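Local coordinates for protein ethylbenzene dehydrogenase alpha-subunit (Aromatoleum aromaticum, PDB 2IVF) that serves as the cofactor-carrying alpha subunit of a molybdopterin oxidoreductase, holding molybdenum, two pterin dinucleotide ligands and an iron-sulfur cluster, at residues 575-578 against 579-582; 757-760 against 761-765. All coordinates share one frame; numbering follows the deposited sequence.

How the contacts relate
Both contacts are local, each made within one short helix, and they share no element: contact 1 lies in helix 574-583, contact 2 in helix 759-765 and the two residues before it. They sit on opposite sides of the chain's centre, about 52 Å apart between centres. Each mixes buried and exposed residues. In contact 1 the pairing across the segments is mostly backbone, while the Y577 and L578 side chains pack into the surrounding protein. Contact 2 takes in a helix start, where side chains do more of the work: a threonine cap, a tyrosine-glutamate bond, lysine chains on tyrosine rings and a surface salt-bridge network.

Contact 1: residues 575-578 against 579-582; sequences GAYL and DEAK
L578 and K582, one turn apart in helix 574-583, make the closest side-chain approach of this contact, but the backbone does most of the holding. Four successive i to i+4 hydrogen bonds run from 579-582 back to 575-578. D579 N reaches G575 O at 2.9 Å and E580 N reaches A576 O at 3.1 Å; A581 N to Y577 O and K582 N to L578 O are both 2.8 Å. The last is the straightest of the four, with 166° at its hydrogen.

K582 has its CG between the backbone N and the carbonyl carbon (chi1 52°), and further bends fold the chain back over the preceding turn. This packs the methylenes CG and CD against the carbonyl oxygen, each 3.3 Å from L578 O. The apolar part is small: the same CD lies 3.8 Å from L578 CG. The L578 side chain also packs on M548, Y551 and Y552 of helix 546-553; K582 also touches Y552.

Y577 and E580 share another side of the helix and its protein surroundings. E580 extends along the Y577 side, where its OE1 comes obliquely to the ring, 4.3 Å from CD1 of Y577. That oxygen is held by a salt bridge to K572, while OE2 takes a salt bridge from K584 and a hydrogen bond from W820 NE1. K572 also makes a cation-pi contact with Y577, and W820 meets that ring edge-to-face.

The chemistry is that of a regular alpha-helical turn: backbone N-H to C=O hydrogen bonds hold the turn, the aliphatic part of a lysine lies over a carbonyl and a leucine, and E580, gripped by two lysines and a tryptophan, probably stays ionised.

Contact 2: residues 757-760 against 761-765; sequences YTYE and KFKKE
Y757 and T758 lead into helix 759-765 and meet its residues in a helix-start contact, packed beside helix 736-749 and strand 659-661. T758 is the N-cap: its OG1 accepts a weak bond from K761 N at 3.3 Å, while its carbonyl takes F762 N at 2.9 Å. The Y757 ring stands alongside the first turn. K761 CB lies over one face in a CH-pi contact, 4.2 Å from the centroid; F762 CD1 comes to the edge, 3.7 Å from Y757 CE2. The hydroxyl of Y757 donates to E765 OE1 at 2.9 Å, on the anti side and 30° out of the carboxylate plane.

On the other flank, K763 CG sits over one face of the Y759 ring, toward its rim, in a CH-pi contact 3.9 Å from the centroid, and the Y759 hydroxyl bonds to E737. The lysine chain bends at chi3 (-43°), taking NZ into a salt bridge with E760 OE1 at 3.2 Å; a second salt bridge, its hydrogen bond weak, joins K764 NZ to E760 OE2 in one network.

Thus one glutamate is shared by two lysines at the surface, which would favour its ionised form, while the cap and the Y757-E765 bond tie the lead-in residues to the helix.

Contact 1: residues 575-578 against 579-582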
ATOM      1  N   GLY A 575      -1.163  34.250 -14.294  1.00 23.99           N
ATOM      2  CA  GLY A 575      -0.571  35.460 -13.712  1.00 23.91           C
ATOM      3  C   GLY A 575      -1.323  36.747 -13.967  1.00 23.93           C
ATOM      4  O   GLY A 575      -1.289  37.689 -13.152  1.00 22.74           O
ATOM      5  N   ALA A 576      -1.978  36.796 -15.121  1.00 24.69           N
ATOM      6  CA  ALA A 576      -2.880  37.879 -15.471  1.00 24.37           C
ATOM      7  C   ALA A 576      -4.112  37.894 -14.564  1.00 24.65           C
ATOM      8  O   ALA A 576      -4.525  38.949 -14.083  1.00 24.72           O
ATOM      9  CB  ALA A 576      -3.283  37.770 -16.925  1.00 25.02           C
ATOM     10  N   TYR A 577      -4.702  36.728 -14.335  1.00 25.20           N
ATOM     11  CA  TYR A 577      -5.746  36.593 -13.339  1.00 25.26           C
ATOM     12  C   TYR A 577      -5.242  36.965 -11.934  1.00 25.82           C
ATOM     13  O   TYR A 577      -5.933  37.661 -11.195  1.00 25.15           O
ATOM     14  CB  TYR A 577      -6.293  35.169 -13.331  1.00 25.76           C
ATOM     15  CG  TYR A 577      -7.340  34.877 -14.400  1.00 25.38           C
ATOM     16  CD1 TYR A 577      -8.656  35.312 -14.250  1.00 27.09           C
ATOM     17  CD2 TYR A 577      -7.025  34.128 -15.526  1.00 24.89           C
ATOM     18  CE1 TYR A 577      -9.646  35.002 -15.216  1.00 28.00           C
ATOM     19  CE2 TYR A 577      -7.993  33.822 -16.503  1.00 26.46           C
ATOM     20  CZ  TYR A 577      -9.306  34.258 -16.354  1.00 27.81           C
ATOM     21  OH  TYR A 577     -10.260  33.966 -17.342  1.00 27.65           O
ATOM     22  N   LEU A 578      -4.032  36.528 -11.578  1.00 25.57           N
ATOM     23  CA  LEU A 578      -3.425  36.920 -10.290  1.00 25.86           C
ATOM     24  C   LEU A 578      -3.325  38.432 -10.118  1.00 26.36           C
ATOM     25  O   LEU A 578      -3.715  38.979  -9.081  1.00 25.01           O
ATOM     26  CB  LEU A 578      -2.032  36.297 -10.152  1.00 26.21           C
ATOM     27  CG  LEU A 578      -1.221  36.593  -8.888  1.00 26.01           C
ATOM     28  CD1 LEU A 578      -1.930  36.177  -7.633  1.00 25.59           C
ATOM     29  CD2 LEU A 578       0.100  35.878  -9.007  1.00 25.25           C
ATOM     30  N   ASP A 579      -2.786  39.100 -11.131  1.00 26.36           N
ATOM     31  CA  ASP A 579      -2.678  40.551 -11.081  1.00 28.09           C
ATOM     32  C   ASP A 579      -4.021  41.216 -10.871  1.00 28.07           C
ATOM     33  O   ASP A 579      -4.110  42.197 -10.147  1.00 29.18           O
ATOM     34  CB  ASP A 579      -2.032  41.098 -12.354  1.00 29.00           C
ATOM     35  CG  ASP A 579      -0.521  40.954 -12.346  1.00 32.36           C
ATOM     36  OD1 ASP A 579       0.042  40.304 -11.414  1.00 35.38           O
ATOM     37  OD2 ASP A 579       0.101  41.487 -13.289  1.00 35.91           O
ATOM     38  N   GLU A 580      -5.050  40.716 -11.550  1.00 28.35           N
ATOM     39  CA  GLU A 580      -6.395  41.266 -11.437  1.00 28.61           C
ATOM     40  C   GLU A 580      -6.927  41.028 -10.023  1.00 28.45           C
ATOM     41  O   GLU A 580      -7.517  41.902  -9.399  1.00 28.33           O
ATOM     42  CB  GLU A 580      -7.310  40.600 -12.461  1.00 28.55           C
ATOM     43  CG  GLU A 580      -8.664  41.257 -12.517  1.00 29.24           C
ATOM     44  CD  GLU A 580      -9.695  40.440 -13.252  1.00 29.90           C
ATOM     45  OE1 GLU A 580      -9.327  39.593 -14.086  1.00 35.77           O
ATOM     46  OE2 GLU A 580     -10.890  40.660 -12.999  1.00 32.71           O
ATOM     47  N   ALA A 581      -6.691  39.830  -9.527  1.00 28.21           N
ATOM     48  CA  ALA A 581      -7.112  39.454  -8.192  1.00 29.12           C
ATOM     49  C   ALA A 581      -6.443  40.285  -7.113  1.00 29.37           C
ATOM     50  O   ALA A 581      -7.121  40.743  -6.193  1.00 30.12           O
ATOM     51  CB  ALA A 581      -6.866  37.986  -7.950  1.00 28.03           C
ATOM     52  N   LYS A 582      -5.137  40.522  -7.214  1.00 30.25           N
ATOM     53  CA  LYS A 582      -4.504  41.410  -6.208  1.00 30.26           C
ATOM     54  C   LYS A 582      -4.843  42.854  -6.364  1.00 30.18           C
ATOM     55  O   LYS A 582      -4.844  43.585  -5.378  1.00 29.46           O
ATOM     56  CB  LYS A 582      -2.996  41.231  -6.062  1.00 30.93           C
ATOM     57  CG  LYS A 582      -2.164  41.286  -7.290  1.00 33.15           C
ATOM     58  CD  LYS A 582      -1.189  40.050  -7.257  1.00 35.22           C
ATOM     59  CE  LYS A 582       0.017  40.242  -6.306  1.00 34.53           C
ATOM     60  NZ  LYS A 582       0.850  41.394  -6.688  1.00 35.16           N
TER

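Contact 2: residues 757-760 against 761-765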
ATOM      1  N   TYR A 757     -11.622  10.883  30.086  1.00 25.47           N
ATOM      2  CA  TYR A 757     -10.774   9.988  29.318  1.00 25.44           C
ATOM      3  C   TYR A 757      -9.329  10.465  29.313  1.00 25.05           C
ATOM      4  O   TYR A 757      -8.855  11.108  28.377  1.00 26.45           O
ATOM      5  CB  TYR A 757     -11.281   9.827  27.908  1.00 25.13           C
ATOM      6  CG  TYR A 757     -10.693   8.610  27.257  1.00 24.61           C
ATOM      7  CD1 TYR A 757     -11.215   7.339  27.536  1.00 23.84           C
ATOM      8  CD2 TYR A 757      -9.587   8.712  26.407  1.00 24.70           C
ATOM      9  CE1 TYR A 757     -10.681   6.196  26.946  1.00 26.04           C
ATOM     10  CE2 TYR A 757      -9.028   7.577  25.816  1.00 25.91           C
ATOM     11  CZ  TYR A 757      -9.581   6.310  26.088  1.00 25.35           C
ATOM     12  OH  TYR A 757      -9.024   5.168  25.526  1.00 26.31           O
ATOM     13  N   THR A 758      -8.627  10.070  30.356  1.00 24.40           N
ATOM     14  CA  THR A 758      -7.288  10.495  30.632  1.00 23.40           C
ATOM     15  C   THR A 758      -6.271   9.735  29.824  1.00 23.47           C
ATOM     16  O   THR A 758      -6.549   8.670  29.251  1.00 22.05           O
ATOM     17  CB  THR A 758      -6.982  10.231  32.103  1.00 23.53           C
ATOM     18  OG1 THR A 758      -7.163   8.831  32.352  1.00 20.95           O
ATOM     19  CG2 THR A 758      -7.922  11.025  33.015  1.00 21.17           C
ATOM     20  N   TYR A 759      -5.060  10.259  29.827  1.00 23.76           N
ATOM     21  CA  TYR A 759      -3.921   9.592  29.207  1.00 24.99           C
ATOM     22  C   TYR A 759      -3.691   8.173  29.750  1.00 25.66           C
ATOM     23  O   TYR A 759      -3.349   7.256  28.999  1.00 24.55           O
ATOM     24  CB  TYR A 759      -2.660  10.433  29.427  1.00 25.89           C
ATOM     25  CG  TYR A 759      -1.435   9.821  28.829  1.00 25.93           C
ATOM     26  CD1 TYR A 759      -1.335   9.642  27.453  1.00 28.56           C
ATOM     27  CD2 TYR A 759      -0.363   9.433  29.619  1.00 28.28           C
ATOM     28  CE1 TYR A 759      -0.191   9.094  26.877  1.00 29.47           C
ATOM     29  CE2 TYR A 759       0.798   8.888  29.046  1.00 27.54           C
ATOM     30  CZ  TYR A 759       0.873   8.721  27.679  1.00 29.05           C
ATOM     31  OH  TYR A 759       1.990   8.165  27.100  1.00 30.45           O
ATOM     32  N   GLU A 760      -3.863   8.010  31.059  1.00 26.39           N
ATOM     33  CA  GLU A 760      -3.802   6.692  31.671  1.00 27.22           C
ATOM     34  C   GLU A 760      -4.786   5.723  30.985  1.00 27.00           C
ATOM     35  O   GLU A 760      -4.428   4.575  30.648  1.00 27.48           O
ATOM     36  CB  GLU A 760      -4.092   6.818  33.150  1.00 27.02           C
ATOM     37  CG  GLU A 760      -4.073   5.499  33.907  1.00 31.35           C
ATOM     38  CD  GLU A 760      -2.671   5.045  34.289  1.00 39.79           C
ATOM     39  OE1 GLU A 760      -1.674   5.619  33.763  1.00 43.14           O
ATOM     40  OE2 GLU A 760      -2.587   4.116  35.143  1.00 47.42           O
ATOM     41  N   LYS A 761      -6.012   6.171  30.731  1.00 26.30           N
ATOM     42  CA  LYS A 761      -7.000   5.273  30.106  1.00 26.31           C
ATOM     43  C   LYS A 761      -6.579   5.010  28.661  1.00 25.69           C
ATOM     44  O   LYS A 761      -6.623   3.877  28.170  1.00 25.09           O
ATOM     45  CB  LYS A 761      -8.405   5.867  30.124  1.00 26.63           C
ATOM     46  CG  LYS A 761      -9.077   5.958  31.486  1.00 29.27           C
ATOM     47  CD  LYS A 761     -10.590   6.177  31.293  1.00 28.99           C
ATOM     48  CE  LYS A 761     -11.279   6.648  32.583  1.00 31.73           C
ATOM     49  NZ  LYS A 761     -12.754   6.904  32.350  1.00 32.62           N
ATOM     50  N   PHE A 762      -6.171   6.069  27.974  1.00 24.87           N
ATOM     51  CA  PHE A 762      -5.723   5.960  26.583  1.00 24.85           C
ATOM     52  C   PHE A 762      -4.554   4.984  26.405  1.00 25.43           C
ATOM     53  O   PHE A 762      -4.576   4.168  25.477  1.00 23.44           O
ATOM     54  CB  PHE A 762      -5.319   7.342  26.067  1.00 24.89           C
ATOM     55  CG  PHE A 762      -5.122   7.414  24.571  1.00 24.21           C
ATOM     56  CD1 PHE A 762      -6.053   6.873  23.704  1.00 25.80           C
ATOM     57  CD2 PHE A 762      -4.053   8.085  24.042  1.00 24.58           C
ATOM     58  CE1 PHE A 762      -5.888   6.980  22.335  1.00 24.66           C
ATOM     59  CE2 PHE A 762      -3.884   8.188  22.703  1.00 24.97           C
ATOM     60  CZ  PHE A 762      -4.791   7.626  21.850  1.00 25.79           C
ATOM     61  N   LYS A 763      -3.545   5.089  27.270  1.00 24.88           N
ATOM     62  CA  LYS A 763      -2.374   4.201  27.205  1.00 27.14           C
ATOM     63  C   LYS A 763      -2.768   2.750  27.413  1.00 26.30           C
ATOM     64  O   LYS A 763      -2.203   1.856  26.796  1.00 27.88           O
ATOM     65  CB  LYS A 763      -1.381   4.496  28.324  1.00 27.47           C
ATOM     66  CG  LYS A 763      -0.201   5.384  28.024  1.00 31.86           C
ATOM     67  CD  LYS A 763       0.756   5.390  29.260  1.00 32.14           C
ATOM     68  CE  LYS A 763       0.006   5.495  30.583  1.00 34.66           C
ATOM     69  NZ  LYS A 763       0.844   5.659  31.867  1.00 38.94           N
ATOM     70  N   LYS A 764      -3.710   2.515  28.308  1.00 26.58           N
ATOM     71  CA  LYS A 764      -4.116   1.157  28.638  1.00 26.50           C
ATOM     72  C   LYS A 764      -4.960   0.515  27.527  1.00 25.68           C
ATOM     73  O   LYS A 764      -4.700  -0.623  27.128  1.00 24.23           O
ATOM     74  CB  LYS A 764      -4.843   1.130  29.984  1.00 27.35           C
ATOM     75  CG  LYS A 764      -3.932   1.456  31.156  1.00 29.20           C
ATOM     76  CD  LYS A 764      -4.670   1.363  32.478  1.00 29.96           C
ATOM     77  CE  LYS A 764      -3.726   1.251  33.670  1.00 32.89           C
ATOM     78  NZ  LYS A 764      -4.495   1.424  34.944  1.00 35.54           N
ATOM     79  N   GLU A 765      -5.968   1.245  27.027  1.00 24.81           N
ATOM     80  CA  GLU A 765      -6.898   0.739  26.028  1.00 24.78           C
ATOM     81  C   GLU A 765      -6.284   0.765  24.647  1.00 23.79           C
ATOM     82  O   GLU A 765      -6.568  -0.054  23.800  1.00 23.04           O
ATOM     83  CB  GLU A 765      -8.141   1.616  26.030  1.00 24.65           C
ATOM     84  CG  GLU A 765      -8.762   1.662  27.373  1.00 26.42           C
ATOM     85  CD  GLU A 765     -10.191   2.110  27.358  1.00 26.96           C
ATOM     86  OE1 GLU A 765     -10.551   2.923  26.488  1.00 29.64           O
ATOM     87  OE2 GLU A 765     -10.919   1.606  28.247  1.00 32.78           O
TER